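Local coordinates for protein BIM1 (Saccharomyces cerevisiae, PDB 2QJX) that binds microtubules, including their plus ends, and is represented here by its calponin-homology domain, at residues K28-C33 / C93-N98; D44-D49 / K107-H112; L50-V55 / D121-Y126. One frame throughout, in Å; residues are numbered along the deposited sequence.

The three contacts join distant parts of one small helical domain, and each is partly buried. Contacts 1 and 2 both use helix 95-112, the first at its start and the second at its end. They lie on opposite sides of the chain's centre, with centres about 20 Å apart. Contact 3 joins the loop after helix 37-47 to the short helix 120-123. It touches contact 2 through a salt bridge between Asp-44 and Arg-123. Contact 1 mixes apolar packing with a carboxylate at a ring edge. Contact 2 pairs an isoleucine core with a tyrosine-histidine bond. Contact 3 packs a buried selenomethionine beside long polar chains, with a bridging water near exposed Asn-53.

Contact 1: residues K28-C33 / C93-N98; sequences KKIEEC and CKFQDN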
loop_
_atom_site.group_PDB
_atom_site.type_symbol
_atom_site.label_atom_id
_atom_site.label_comp_id
_atom_site.label_asym_id
_atom_site.label_seq_id
_atom_site.Cartn_x
_atom_site.Cartn_y
_atom_site.Cartn_z
ATOM N N LYS A 28 4.516 -9.895 -8.863
ATOM C CA LYS A 28 4.781 -10.103 -10.285
ATOM C C LYS A 28 3.812 -9.299 -11.144
ATOM O O LYS A 28 4.100 -8.986 -12.302
ATOM C CB LYS A 28 4.657 -11.590 -10.640
ATOM C CG LYS A 28 5.586 -12.507 -9.868
ATOM C CD LYS A 28 7.039 -12.118 -10.043
ATOM C CE LYS A 28 7.955 -13.085 -9.312
ATOM N NZ LYS A 28 9.371 -12.631 -9.332
ATOM N N LYS A 29 2.663 -8.963 -10.573
ATOM C CA LYS A 29 1.644 -8.211 -11.295
ATOM C C LYS A 29 1.057 -7.088 -10.460
ATOM O O LYS A 29 0.911 -7.215 -9.247
ATOM C CB LYS A 29 0.509 -9.144 -11.724
ATOM C CG LYS A 29 0.949 -10.288 -12.615
ATOM C CD LYS A 29 -0.241 -11.139 -13.053
ATOM C CE LYS A 29 -0.922 -11.802 -11.865
ATOM N NZ LYS A 29 -2.006 -12.739 -12.297
ATOM N N ILE A 30 0.709 -5.991 -11.127
ATOM C CA ILE A 30 0.115 -4.840 -10.464
ATOM C C ILE A 30 -1.152 -5.260 -9.727
ATOM O O ILE A 30 -1.450 -4.745 -8.648
ATOM C CB ILE A 30 -0.257 -3.738 -11.485
ATOM C CG1 ILE A 30 1.012 -3.131 -12.083
ATOM C CG2 ILE A 30 -1.123 -2.680 -10.824
ATOM C CD1 ILE A 30 1.894 -2.431 -11.080
ATOM N N GLU A 31 -1.897 -6.191 -10.320
ATOM C CA GLU A 31 -3.141 -6.678 -9.727
ATOM C C GLU A 31 -3.003 -7.136 -8.276
ATOM O O GLU A 31 -3.961 -7.058 -7.502
ATOM C CB GLU A 31 -3.721 -7.832 -10.559
ATOM C CG GLU A 31 -4.244 -7.423 -11.932
ATOM C CD GLU A 31 -3.207 -7.548 -13.036
ATOM O OE1 GLU A 31 -2.055 -7.105 -12.842
ATOM O OE2 GLU A 31 -3.553 -8.085 -14.112
ATOM N N GLU A 32 -1.822 -7.620 -7.911
ATOM C CA GLU A 32 -1.584 -8.097 -6.549
ATOM C C GLU A 32 -1.710 -6.990 -5.511
ATOM O O GLU A 32 -1.892 -7.262 -4.329
ATOM C CB GLU A 32 -0.205 -8.750 -6.447
ATOM C CG GLU A 32 -0.084 -10.035 -7.261
ATOM C CD GLU A 32 1.321 -10.595 -7.265
ATOM O OE1 GLU A 32 1.805 -11.009 -6.188
ATOM O OE2 GLU A 32 1.944 -10.618 -8.348
ATOM N N CYS A 33 -1.608 -5.741 -5.949
ATOM C CA CYS A 33 -1.738 -4.622 -5.021
ATOM C C CYS A 33 -3.190 -4.419 -4.618
ATOM O O CYS A 33 -3.495 -3.634 -3.724
ATOM C CB CYS A 33 -1.204 -3.338 -5.651
ATOM S SG CYS A 33 0.572 -3.338 -5.884
ATOM N N CYS A 93 -8.967 -6.251 -7.561
ATOM C CA CYS A 93 -7.660 -6.555 -8.122
ATOM C C CYS A 93 -7.574 -6.326 -9.624
ATOM O O CYS A 93 -6.854 -7.036 -10.322
ATOM C CB CYS A 93 -7.272 -8.001 -7.798
ATOM S SG CYS A 93 -7.172 -8.357 -6.031
ATOM N N LYS A 94 -8.316 -5.341 -10.119
ATOM C CA LYS A 94 -8.297 -5.011 -11.542
ATOM C C LYS A 94 -7.004 -4.237 -11.822
ATOM O O LYS A 94 -6.590 -3.408 -11.014
ATOM C CB LYS A 94 -9.523 -4.162 -11.898
ATOM C CG LYS A 94 -9.669 -3.862 -13.383
ATOM C CD LYS A 94 -10.935 -3.059 -13.675
ATOM C CE LYS A 94 -11.049 -2.720 -15.155
ATOM N NZ LYS A 94 -12.298 -1.963 -15.470
ATOM N N PHE A 95 -6.375 -4.509 -12.962
ATOM C CA PHE A 95 -5.113 -3.864 -13.330
ATOM C C PHE A 95 -5.088 -2.334 -13.385
ATOM O O PHE A 95 -4.312 -1.690 -12.678
ATOM C CB PHE A 95 -4.626 -4.398 -14.684
ATOM C CG PHE A 95 -3.363 -3.743 -15.172
ATOM C CD1 PHE A 95 -2.127 -4.108 -14.654
ATOM C CD2 PHE A 95 -3.415 -2.727 -16.123
ATOM C CE1 PHE A 95 -0.962 -3.474 -15.070
ATOM C CE2 PHE A 95 -2.257 -2.084 -16.546
ATOM C CZ PHE A 95 -1.026 -2.457 -16.020
ATOM N N GLN A 96 -5.927 -1.758 -14.234
ATOM C CA GLN A 96 -5.951 -0.310 -14.420
ATOM C C GLN A 96 -6.154 0.536 -13.165
ATOM O O GLN A 96 -5.420 1.503 -12.944
ATOM C CB GLN A 96 -7.011 0.057 -15.464
ATOM C CG GLN A 96 -6.887 1.466 -16.013
ATOM C CD GLN A 96 -5.508 1.751 -16.570
ATOM O OE1 GLN A 96 -4.884 0.887 -17.185
ATOM N NE2 GLN A 96 -5.028 2.974 -16.370
ATOM N N ASP A 97 -7.138 0.178 -12.345
ATOM C CA ASP A 97 -7.431 0.933 -11.130
ATOM C C ASP A 97 -6.251 0.931 -10.159
ATOM O O ASP A 97 -5.891 1.963 -9.594
ATOM C CB ASP A 97 -8.665 0.352 -10.442
ATOM C CG ASP A 97 -9.877 0.305 -11.360
ATOM O OD1 ASP A 97 -10.560 1.338 -11.513
ATOM O OD2 ASP A 97 -10.138 -0.767 -11.940
ATOM N N ASN A 98 -5.655 -0.238 -9.965
ATOM C CA ASN A 98 -4.517 -0.363 -9.065
ATOM C C ASN A 98 -3.269 0.283 -9.635
ATOM O O ASN A 98 -2.448 0.823 -8.892
ATOM C CB ASN A 98 -4.287 -1.833 -8.743
ATOM C CG ASN A 98 -5.301 -2.357 -7.757
ATOM O OD1 ASN A 98 -5.246 -2.026 -6.574
ATOM N ND2 ASN A 98 -6.250 -3.158 -8.237
#
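In the calponin-homology fold, Ile-30 and Glu-31 of a 3-10 turn meet Cys-93, Phe-95 and Asn-98 at the start of helix 95-112. The turn begins at Ile-30 and lies in the loop between helix 12-23 and helix 37-47. Lys-94 is the N-cap of the long helix.

Phe-95 carries much of the apolar side. Its CG is anti to the backbone N (chi1 177°), and its ring atom CE1 comes 3.6 Å from CG1 of Ile-30. The two side chains cross obliquely. CB of Ile-30 also lies near CD1 and CE1 of the ring. The other branch, CG2, turns to the helix backbone and lies 3.8 Å from C of Asn-98. Ile-30 is buried, and it also packs on Arg-12 and Leu-16 of helix 12-23.

Glu-31 reaches over the residues that lead into the helix. Its CG lies 3.1 Å from the carbonyl O of Cys-93. In return, CB of Cys-93 sits 3.5 Å from O of Glu-31. The glutamate chain bends at chi2 (92°), which places CD 3.8 Å from CB of Phe-95. OE1 then stands at the edge of the ring, 3.5 Å from CD1 of Phe-95. The carboxylate plane is turned 68° from the ring plane. A ring edge is weakly positive, and this approach is probably mildly favourable.

Asn-98 is the buried polar group. Its ND2 donates to the carbonyl of Leu-90 and to that of Lys-94, the latter lying close to the amide plane. Its OD1 is hydrogen-bonded to Tyr-39 OH. Both ends of the amide are thus held, which fixes its rotation. The bond from Asn-98 ND2 to Lys-94 O measures 2.8 Å.

Contact 2: residues D44-D49 / K107-H112; sequences DSIYGD and KHWIRH
His-108 meets Tyr-47 tightly. Its NE2 and Tyr-47 OH share a hydrogen bond of 2.8 Å, in which either could be the donor. Each atom lies near the plane of the other's ring, at the edge, and the two side chains cross at about a right angle. CD2 of His-108 also lies 3.8 Å from CD1 of Ile-46. Outside the pair, Tyr-47 stacks with His-79 and His-108 with Trp-104.

Trp-109 comes next. Its CG is anti to the backbone N (chi1 -179°), which helps bring the indole beside Ile-46. Its CA is 3.4 Å from CD1 of Ile-46, and its ring atom CD1 is 3.7 Å from CG1 of Ile-46. Ser-45 OG stands at the indole edge, 3.4 Å from CD1 of Trp-109, and is hydrogen-bonded to the carbonyl of Ile-42.

His-112 closes the row. Its CB lies 3.7 Å from CG2 of Ile-46. His-112 ND1 donates to a lone pair of His-108 O at 3.2 Å, and that oxygen also accepts from His-112 N. This bond limits rotation of the imidazole. An alanine in place of Ile-46 would probably open a gap between His-108, Trp-109 and His-112, since CG1, CG2 and CD1 make those contacts.

A water lies 2.7 Å from Ile-46 O, to which it can donate. The arrangement is helix-on-helix packing within the calponin-homology fold, joining the C-terminal ends of helices 37-47 and 95-112.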
loop_
_atom_site.group_PDB
_atom_site.type_symbol
_atom_site.label_atom_id
_atom_site.label_comp_id
_atom_site.label_asym_id
_atom_site.label_seq_id
_atom_site.Cartn_x
_atom_site.Cartn_y
_atom_site.Cartn_z
ATOM N N ASP A 44 2.794 3.602 5.680
ATOM C CA ASP A 44 3.523 3.444 6.940
ATOM C C ASP A 44 4.954 3.952 6.779
ATOM O O ASP A 44 5.504 4.568 7.692
ATOM C CB ASP A 44 3.547 1.976 7.398
ATOM C CG ASP A 44 4.102 1.812 8.814
ATOM O OD1 ASP A 44 3.553 2.450 9.735
ATOM O OD2 ASP A 44 5.078 1.046 9.015
ATOM N N SER A 45 5.566 3.711 5.623
ATOM C CA SER A 45 6.940 4.177 5.413
ATOM C C SER A 45 7.012 5.707 5.495
ATOM O O SER A 45 8.032 6.274 5.895
ATOM C CB SER A 45 7.474 3.707 4.054
ATOM O OG SER A 45 6.806 4.345 2.980
ATOM N N ILE A 46 5.918 6.369 5.130
ATOM C CA ILE A 46 5.857 7.829 5.161
ATOM C C ILE A 46 5.428 8.407 6.514
ATOM O O ILE A 46 6.040 9.357 7.013
ATOM C CB ILE A 46 4.869 8.376 4.106
ATOM C CG1 ILE A 46 5.264 7.893 2.707
ATOM C CG2 ILE A 46 4.860 9.903 4.163
ATOM C CD1 ILE A 46 4.246 8.242 1.630
ATOM N N TYR A 47 4.376 7.843 7.102
ATOM C CA TYR A 47 3.862 8.352 8.371
ATOM C C TYR A 47 4.239 7.555 9.609
ATOM O O TYR A 47 4.289 8.100 10.711
ATOM C CB TYR A 47 2.345 8.500 8.289
ATOM C CG TYR A 47 1.919 9.424 7.173
ATOM C CD1 TYR A 47 1.648 8.930 5.895
ATOM C CD2 TYR A 47 1.850 10.801 7.375
ATOM C CE1 TYR A 47 1.323 9.786 4.850
ATOM C CE2 TYR A 47 1.529 11.665 6.335
ATOM C CZ TYR A 47 1.268 11.154 5.076
ATOM O OH TYR A 47 0.980 12.006 4.040
ATOM N N GLY A 48 4.482 6.264 9.423
ATOM C CA GLY A 48 4.878 5.401 10.518
ATOM C C GLY A 48 3.906 5.218 11.664
ATOM O O GLY A 48 4.327 4.845 12.758
ATOM N N ASP A 49 2.619 5.470 11.440
ATOM C CA ASP A 49 1.642 5.302 12.511
ATOM C C ASP A 49 0.503 4.364 12.121
ATOM O O ASP A 49 -0.573 4.401 12.711
ATOM C CB ASP A 49 1.088 6.666 12.964
ATOM C CG ASP A 49 0.221 7.342 11.914
ATOM O OD1 ASP A 49 0.159 6.860 10.765
ATOM O OD2 ASP A 49 -0.404 8.370 12.249
ATOM N N LYS A 107 4.097 8.956 -6.068
ATOM C CA LYS A 107 4.301 10.404 -6.092
ATOM C C LYS A 107 4.187 10.972 -4.689
ATOM O O LYS A 107 4.954 11.861 -4.304
ATOM C CB LYS A 107 3.277 11.072 -7.015
ATOM C CG LYS A 107 3.568 10.890 -8.507
ATOM C CD LYS A 107 3.983 9.456 -8.801
ATOM C CE LYS A 107 3.880 9.086 -10.275
ATOM N NZ LYS A 107 4.139 7.627 -10.441
ATOM N N HIS A 108 3.223 10.457 -3.930
ATOM C CA HIS A 108 3.016 10.901 -2.559
ATOM C C HIS A 108 4.259 10.561 -1.731
ATOM O O HIS A 108 4.728 11.376 -0.926
ATOM C CB HIS A 108 1.793 10.208 -1.959
ATOM C CG HIS A 108 1.312 10.835 -0.688
ATOM N ND1 HIS A 108 0.760 12.096 -0.645
ATOM C CD2 HIS A 108 1.307 10.377 0.586
ATOM C CE1 HIS A 108 0.433 12.388 0.603
ATOM N NE2 HIS A 108 0.754 11.360 1.368
ATOM N N TRP A 109 4.786 9.355 -1.935
ATOM C CA TRP A 109 5.983 8.890 -1.233
ATOM C C TRP A 109 7.176 9.792 -1.574
ATOM O O TRP A 109 7.910 10.240 -0.690
ATOM C CB TRP A 109 6.295 7.445 -1.647
ATOM C CG TRP A 109 7.486 6.854 -0.964
ATOM C CD1 TRP A 109 7.523 6.288 0.274
ATOM C CD2 TRP A 109 8.821 6.779 -1.481
ATOM N NE1 TRP A 109 8.797 5.860 0.564
ATOM C CE2 TRP A 109 9.615 6.150 -0.496
ATOM C CE3 TRP A 109 9.423 7.180 -2.680
ATOM C CZ2 TRP A 109 10.984 5.912 -0.674
ATOM C CZ3 TRP A 109 10.785 6.943 -2.860
ATOM C CH2 TRP A 109 11.548 6.313 -1.860
ATOM N N ILE A 110 7.369 10.057 -2.860
ATOM C CA ILE A 110 8.469 10.912 -3.293
ATOM C C ILE A 110 8.412 12.270 -2.610
ATOM O O ILE A 110 9.422 12.775 -2.121
ATOM C CB ILE A 110 8.433 11.127 -4.820
ATOM C CG1 ILE A 110 8.837 9.834 -5.527
ATOM C CG2 ILE A 110 9.353 12.281 -5.213
ATOM C CD1 ILE A 110 8.732 9.894 -7.029
ATOM N N ARG A 111 7.219 12.849 -2.562
ATOM C CA ARG A 111 7.034 14.162 -1.962
ATOM C C ARG A 111 7.063 14.216 -0.436
ATOM O O ARG A 111 7.488 15.224 0.134
ATOM C CB ARG A 111 5.723 14.776 -2.462
ATOM C CG ARG A 111 5.419 16.153 -1.890
ATOM C CD ARG A 111 4.176 16.751 -2.528
ATOM N NE ARG A 111 3.875 18.080 -2.002
ATOM C CZ ARG A 111 2.851 18.828 -2.400
ATOM N NH1 ARG A 111 2.022 18.379 -3.336
ATOM N NH2 ARG A 111 2.653 20.025 -1.864
ATOM N N HIS A 112 6.641 13.149 0.235
ATOM C CA HIS A 112 6.601 13.192 1.690
ATOM C C HIS A 112 7.519 12.289 2.514
ATOM O O HIS A 112 7.660 12.506 3.716
ATOM C CB HIS A 112 5.158 12.998 2.164
ATOM C CG HIS A 112 4.219 14.061 1.686
ATOM N ND1 HIS A 112 3.615 14.021 0.447
ATOM C CD2 HIS A 112 3.799 15.207 2.272
ATOM C CE1 HIS A 112 2.862 15.094 0.292
ATOM N NE2 HIS A 112 2.956 15.831 1.385
HETATM O O HOH W 1 8.436 10.453 6.272
#

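Contact 3: residues L50-V55 / D121-Y126; sequences LPMNRV and DARRKY
The guanidinium of Arg-123 is met obliquely by CG of Met-52, a selenomethionine, and by the carbonyl of Leu-50. Leu-50 O is 4.1 Å from Arg-123 NH2. The charge has its main partner in Asp-44, which forms a salt bridge with NE. Two other flat groups are covered from within their own segments. Pro-51 CB lies over the centre of the Arg-54 guanidinium. The carbonyl O of Asp-121 lies over the centre of the Tyr-126 ring.

Met-52 sets its CB 3.3 Å from O of Arg-123. Its chain bends at chi2 and at chi3 (-65°), and CE ends 4.0 Å from CG of Arg-124.

Asn-53 and Lys-125 cross at about a right angle. Asn-53 OD1 touches the aliphatic part of the lysine, 3.4 Å from CE of Lys-125. The same OD1 accepts from a water at 2.7 Å. That water also donates to Arg-123 O, at 2.9 Å, and bridges the two segments.

Lys-125, with positive phi, is the C-prime residue of a Schellman motif that ends helix 120-123. Arg-124 NH2 forms a salt bridge with Asp-121 OD1, at 3.3 Å, while NH1 is hydrogen-bonded to Gln-41 OE1. Leu-50 packs on helix 62-78. Met-52 and Arg-123 both rest on helix 37-47, so the C-terminal end of this fragment lies against that helix and the loop following it.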
loop_
_atom_site.group_PDB
_atom_site.type_symbol
_atom_site.label_atom_id
_atom_site.label_comp_id
_atom_site.label_asym_id
_atom_site.label_seq_id
_atom_site.Cartn_x
_atom_site.Cartn_y
_atom_site.Cartn_z
ATOM N N LEU A 50 0.757 3.519 11.124
ATOM C CA LEU A 50 -0.220 2.544 10.658
ATOM C C LEU A 50 -0.206 1.332 11.587
ATOM O O LEU A 50 0.841 0.957 12.113
ATOM C CB LEU A 50 0.122 2.080 9.239
ATOM C CG LEU A 50 -0.219 2.952 8.029
ATOM C CD1 LEU A 50 -1.712 2.851 7.765
ATOM C CD2 LEU A 50 0.217 4.398 8.258
ATOM N N PRO A 51 -1.375 0.717 11.816
ATOM C CA PRO A 51 -1.488 -0.463 12.682
ATOM C C PRO A 51 -1.059 -1.687 11.874
ATOM O O PRO A 51 -1.873 -2.536 11.516
ATOM C CB PRO A 51 -2.964 -0.479 13.039
ATOM C CG PRO A 51 -3.606 0.067 11.806
ATOM C CD PRO A 51 -2.710 1.226 11.446
HETATM N N MSE A 52 0.235 -1.760 11.588
HETATM C CA MSE A 52 0.783 -2.841 10.788
HETATM C C MSE A 52 0.436 -4.246 11.262
HETATM O O MSE A 52 0.202 -5.123 10.437
HETATM C CB MSE A 52 2.300 -2.684 10.666
HETATM C CG MSE A 52 2.727 -1.471 9.829
HETATM SE SE MSE A 52 2.031 -1.465 7.997
HETATM C CE MSE A 52 2.960 -3.032 7.336
ATOM N N ASN A 53 0.388 -4.461 12.577
ATOM C CA ASN A 53 0.066 -5.787 13.091
ATOM C C ASN A 53 -1.327 -6.227 12.662
ATOM O O ASN A 53 -1.620 -7.420 12.604
ATOM C CB ASN A 53 0.102 -5.817 14.623
ATOM C CG ASN A 53 1.464 -5.508 15.194
ATOM O OD1 ASN A 53 2.484 -5.618 14.517
ATOM N ND2 ASN A 53 1.489 -5.139 16.469
ATOM N N ARG A 54 -2.188 -5.259 12.364
ATOM C CA ARG A 54 -3.564 -5.571 11.994
ATOM C C ARG A 54 -3.826 -5.586 10.494
ATOM O O ARG A 54 -4.923 -5.936 10.037
ATOM C CB ARG A 54 -4.503 -4.603 12.726
ATOM C CG ARG A 54 -4.527 -4.854 14.238
ATOM C CD ARG A 54 -5.176 -3.712 15.003
ATOM N NE ARG A 54 -4.176 -2.878 15.664
ATOM C CZ ARG A 54 -4.334 -1.582 15.924
ATOM N NH1 ARG A 54 -5.456 -0.967 15.579
ATOM N NH2 ARG A 54 -3.365 -0.898 16.517
ATOM N N VAL A 55 -2.808 -5.213 9.730
ATOM C CA VAL A 55 -2.901 -5.233 8.280
ATOM C C VAL A 55 -2.692 -6.691 7.887
ATOM O O VAL A 55 -1.733 -7.320 8.334
ATOM C CB VAL A 55 -1.791 -4.373 7.636
ATOM C CG1 VAL A 55 -1.774 -4.576 6.120
ATOM C CG2 VAL A 55 -2.015 -2.908 7.974
ATOM N N ASP A 121 10.543 -5.042 6.635
ATOM C CA ASP A 121 10.401 -6.368 7.215
ATOM C C ASP A 121 10.081 -6.308 8.707
ATOM O O ASP A 121 9.149 -6.965 9.177
ATOM C CB ASP A 121 11.678 -7.170 6.957
ATOM C CG ASP A 121 11.964 -7.325 5.473
ATOM O OD1 ASP A 121 11.255 -8.111 4.811
ATOM O OD2 ASP A 121 12.881 -6.645 4.962
ATOM N N ALA A 122 10.847 -5.519 9.452
ATOM C CA ALA A 122 10.616 -5.393 10.887
ATOM C C ALA A 122 9.238 -4.801 11.177
ATOM O O ALA A 122 8.561 -5.220 12.118
ATOM C CB ALA A 122 11.703 -4.529 11.523
ATOM N N ARG A 123 8.817 -3.827 10.375
ATOM C CA ARG A 123 7.511 -3.213 10.588
ATOM C C ARG A 123 6.369 -4.210 10.392
ATOM O O ARG A 123 5.301 -4.036 10.978
ATOM C CB ARG A 123 7.316 -2.000 9.663
ATOM C CG ARG A 123 8.221 -0.811 9.988
ATOM C CD ARG A 123 7.910 -0.208 11.360
ATOM N NE ARG A 123 6.596 0.432 11.389
ATOM C CZ ARG A 123 6.035 0.956 12.475
ATOM N NH1 ARG A 123 6.669 0.914 13.641
ATOM N NH2 ARG A 123 4.843 1.533 12.395
ATOM N N ARG A 124 6.602 -5.247 9.580
ATOM C CA ARG A 124 5.598 -6.290 9.315
ATOM C C ARG A 124 5.810 -7.504 10.214
ATOM O O ARG A 124 5.150 -8.526 10.020
ATOM C CB ARG A 124 5.703 -6.853 7.889
ATOM C CG ARG A 124 5.638 -5.913 6.734
ATOM C CD ARG A 124 5.333 -6.736 5.482
ATOM N NE ARG A 124 6.477 -7.448 4.904
ATOM C CZ ARG A 124 7.308 -6.916 4.009
ATOM N NH1 ARG A 124 7.129 -5.669 3.597
ATOM N NH2 ARG A 124 8.294 -7.638 3.491
ATOM N N LYS A 125 6.734 -7.409 11.164
ATOM C CA LYS A 125 7.064 -8.539 12.032
ATOM C C LYS A 125 7.491 -9.733 11.174
ATOM O O LYS A 125 7.179 -10.894 11.454
ATOM C CB LYS A 125 5.890 -8.891 12.948
ATOM C CG LYS A 125 5.594 -7.766 13.931
ATOM C CD LYS A 125 5.020 -8.249 15.255
ATOM C CE LYS A 125 3.624 -8.808 15.113
ATOM N NZ LYS A 125 3.010 -8.999 16.463
ATOM N N TYR A 126 8.220 -9.402 10.115
ATOM C CA TYR A 126 8.773 -10.362 9.168
ATOM C C TYR A 126 7.797 -11.236 8.406
ATOM O O TYR A 126 8.092 -12.392 8.091
ATOM C CB TYR A 126 9.841 -11.207 9.866
ATOM C CG TYR A 126 10.902 -10.323 10.466
ATOM C CD1 TYR A 126 10.749 -9.796 11.748
ATOM C CD2 TYR A 126 12.001 -9.910 9.712
ATOM C CE1 TYR A 126 11.656 -8.874 12.261
ATOM C CE2 TYR A 126 12.912 -8.987 10.214
ATOM C CZ TYR A 126 12.730 -8.471 11.489
ATOM O OH TYR A 126 13.606 -7.537 11.986
HETATM O O HOH W 2 3.469 -5.989 12.045
#